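PDB 3BPV: transcriptional regulator from Methanobacterium thermoautotrophicum, which is a transcriptional repressor of the MarR family, whose dimers bind DNA through a winged-helix domain in each chain. Local coordinates for the interface of chains A and B. Sequence-based numbering; all coordinates share one arbitrary frame. Chains: chain A/B, Transcriptional regulator.

Contact 1: the interface of chains A and B. Residues chain A 11, 14, 29, 33; chain B 4, 8.
Helix 3-21 of chain B delivers B:Lys4 into the angle between helices 3-21 and 29-40 of chain A, where A:Leu11, A:His14, A:Asp29 and A:Ala33 receive it. The lysine leaves its backbone with CG anti to N (chi1 -177°), which puts the CG methylene over the centre of the A:His14 imidazole, 3.4 Å from NE2 and crossing the ring side chain at about a right angle. A bend at chi2 (-92°) then turns CD, CE and NZ toward A:Asp29. On another flank CG meets the A:Leu11 methyl CD2 at 3.7 Å. Farther along, the ammonium NZ forms a salt bridge and hydrogen bond with A:Asp29 OD1 at 3.2 Å, arriving on the syn side and 19° out of the carboxylate plane. A water strengthens the link: it lies 2.7 Å from B:Lys4 NZ and also bonds to OD1 and to the backbone O of A:Asp29. The A:Ala33 methyl CB rests 3.9 Å from NZ, one helical turn on. Behind this first shell, ND1 of A:His14 donates a short 2.5 Å bond to A:Asp29 OD2; the oxygen lies almost in the ring plane, while the donor stands above the carboxylate plane. That bond helps hold the ring's rotation and steadies the carboxylate. An alanine in place of A:His14 would probably leave the lysine methylenes without their flat support and A:Asp29 freer to turn away from the ammonium. With its symmetry twin, this charged clamp helps fasten the N-terminal helix of each chain to the other subunit, as befits a MarR dimer.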
# COMPACT_ATOMS: atom_id res chain seq x y z
N LEU A 11 0.39 2.65 -7.38
CA LEU A 11 1.26 1.88 -6.50
C LEU A 11 1.28 0.39 -6.85
O LEU A 11 2.26 -0.31 -6.58
CB LEU A 11 0.84 2.08 -5.03
CG LEU A 11 1.14 3.48 -4.49
CD1 LEU A 11 0.42 3.71 -3.16
CD2 LEU A 11 2.64 3.65 -4.33
N HIS A 14 3.91 -0.17 -9.29
CA HIS A 14 5.20 -0.12 -8.64
C HIS A 14 5.51 -1.47 -8.01
O HIS A 14 6.63 -1.97 -8.11
CB HIS A 14 5.20 0.99 -7.57
CG HIS A 14 6.46 1.08 -6.78
ND1 HIS A 14 6.70 0.31 -5.66
CD2 HIS A 14 7.56 1.86 -6.94
CE1 HIS A 14 7.89 0.61 -5.17
NE2 HIS A 14 8.43 1.54 -5.93
N ASP A 29 7.91 -5.05 -2.87
CA ASP A 29 7.68 -3.67 -2.49
C ASP A 29 7.70 -3.50 -0.97
O ASP A 29 8.34 -2.60 -0.45
CB ASP A 29 6.32 -3.23 -3.05
CG ASP A 29 6.05 -1.76 -2.87
OD1 ASP A 29 6.17 -1.26 -1.73
OD2 ASP A 29 5.71 -1.11 -3.88
N ALA A 33 10.38 -1.18 1.18
CA ALA A 33 9.94 -0.09 2.04
C ALA A 33 10.57 -0.23 3.42
O ALA A 33 11.08 0.75 3.97
CB ALA A 33 8.42 -0.09 2.16
N LYS B 4 7.38 7.16 -5.22
CA LYS B 4 6.61 6.17 -4.49
C LYS B 4 6.61 6.46 -2.99
O LYS B 4 5.61 6.21 -2.32
CB LYS B 4 7.15 4.76 -4.78
CG LYS B 4 6.37 3.63 -4.13
CD LYS B 4 6.95 3.27 -2.79
CE LYS B 4 6.16 2.15 -2.15
NZ LYS B 4 6.77 1.73 -0.85
N SER B 8 3.37 6.95 -0.71
CA SER B 8 3.20 6.09 0.45
C SER B 8 2.92 6.89 1.72
O SER B 8 2.18 6.44 2.60
CB SER B 8 4.43 5.21 0.63
OG SER B 8 4.45 4.21 -0.38
O HOH W 1 8.56 0.02 -1.79

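Contact 2: the interface of chains A and B. Residues chain A 53-55; chain B 12, 15.
At the apolar centre, methyl CG1 of A:Val55 sits over one face of the B:Arg15 guanidinium, 3.3 Å from CZ and displaced toward the NH1 rim. With CG1 anti to the carbonyl carbon (chi1 -68°), the valine turns this branch toward the arginine. The approach to NH1 is too short to be trusted, so the detail of this packing is doubtful, although the methyl-over-face placement is plain. A second, separate apolar touch is made by the B:Arg12 methylene CD, 4.0 Å from CA of A:Phe53. At the tip of B:Arg12, NH1 comes up to the CD1-CE1 side of the phenyl ring, 4.0 Å from CE1, without lying over its face; the guanidinium plane is turned nearly perpendicular to the ring, at 83°.

Moving outward, the backbone carbonyls of chain A meet B:Arg15. The A:Phe53 O lies above the same guanidinium face as the valine methyl, but over the NE and NH2 side, 3.0 Å from NH2. No N-H is aimed at the oxygen, so the closeness is not a hydrogen bond; the oxygen's partial negative charge may still be attracted to the cationic group beneath it. Closer to the arginine's backbone, CD comes within 3.5 Å of A:His54 O, the carbonyl through which that residue meets the arginine. Bends at chi2 and chi3 bring the guanidinium face round to this stretch of backbone.

In the fold, A:Phe53 closes helix 46-53, and A:His54 and A:Val55 form the turn leading to helix 57-69, the recognition helix of the helix-turn-helix. B:Arg12 and B:Arg15 lie on helix 3-21, so the partner subunit leans directly on the turn of the DNA-binding motif.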
# COMPACT_ATOMS: atom_id res chain seq x y z
N PHE A 53 4.52 2.30 9.88
CA PHE A 53 3.75 1.88 8.71
C PHE A 53 2.27 1.68 8.99
O PHE A 53 1.46 1.64 8.07
CB PHE A 53 4.33 0.59 8.13
CG PHE A 53 5.63 0.78 7.40
CD1 PHE A 53 5.70 1.57 6.26
CD2 PHE A 53 6.79 0.15 7.86
CE1 PHE A 53 6.90 1.74 5.59
CE2 PHE A 53 7.99 0.31 7.19
CZ PHE A 53 8.05 1.10 6.06
N HIS A 54 1.92 1.56 10.27
CA HIS A 54 0.52 1.38 10.65
C HIS A 54 -0.13 0.15 10.02
O HIS A 54 -1.32 0.16 9.70
CB HIS A 54 -0.28 2.63 10.31
CG HIS A 54 0.21 3.86 11.01
ND1 HIS A 54 -0.05 4.12 12.34
CD2 HIS A 54 0.98 4.89 10.58
CE1 HIS A 54 0.54 5.24 12.70
NE2 HIS A 54 1.17 5.73 11.65
N VAL A 55 0.65 -0.90 9.81
CA VAL A 55 0.11 -2.14 9.25
C VAL A 55 0.08 -3.19 10.35
O VAL A 55 0.67 -3.02 11.41
CB VAL A 55 0.97 -2.66 8.08
CG1 VAL A 55 0.87 -1.71 6.89
CG2 VAL A 55 2.40 -2.82 8.52
N ARG B 12 -0.38 6.38 3.84
CA ARG B 12 -0.32 6.00 5.25
C ARG B 12 -1.33 6.82 6.05
O ARG B 12 -1.90 6.33 7.04
CB ARG B 12 1.09 6.19 5.81
CG ARG B 12 2.03 5.05 5.47
CD ARG B 12 3.24 5.04 6.39
NE ARG B 12 4.18 6.11 6.10
CZ ARG B 12 5.05 6.09 5.09
NH1 ARG B 12 5.09 5.05 4.27
NH2 ARG B 12 5.87 7.12 4.91
N ARG B 15 -4.59 5.17 5.60
CA ARG B 15 -4.67 3.97 6.41
C ARG B 15 -5.05 4.31 7.85
O ARG B 15 -5.92 3.65 8.45
CB ARG B 15 -3.34 3.23 6.37
CG ARG B 15 -3.31 1.91 7.12
CD ARG B 15 -2.37 0.94 6.42
NE ARG B 15 -1.10 1.57 6.10
CZ ARG B 15 -0.18 1.04 5.31
NH1 ARG B 15 -0.38 -0.15 4.74
NH2 ARG B 15 0.96 1.69 5.08

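The centres of the C-alpha atoms of contact 1 and contact 2 lie about 13 Å apart, and helix 3-21 of chain B runs through both. Contact 1 uses the beginning of that helix against helices 3-21 and 29-40 of chain A; contact 2 uses its middle turns against the end of helix 46-53 and the turn after it. One helix thus touches its partner's N-terminal helix, helix 29-40 and the turn of the helix-turn-helix. Two-fold symmetry repeats each contact with the chains exchanged. Shifts of helix 3-21 could therefore be felt at the neighbouring helix-turn-helix, and may influence how the two recognition helices are set.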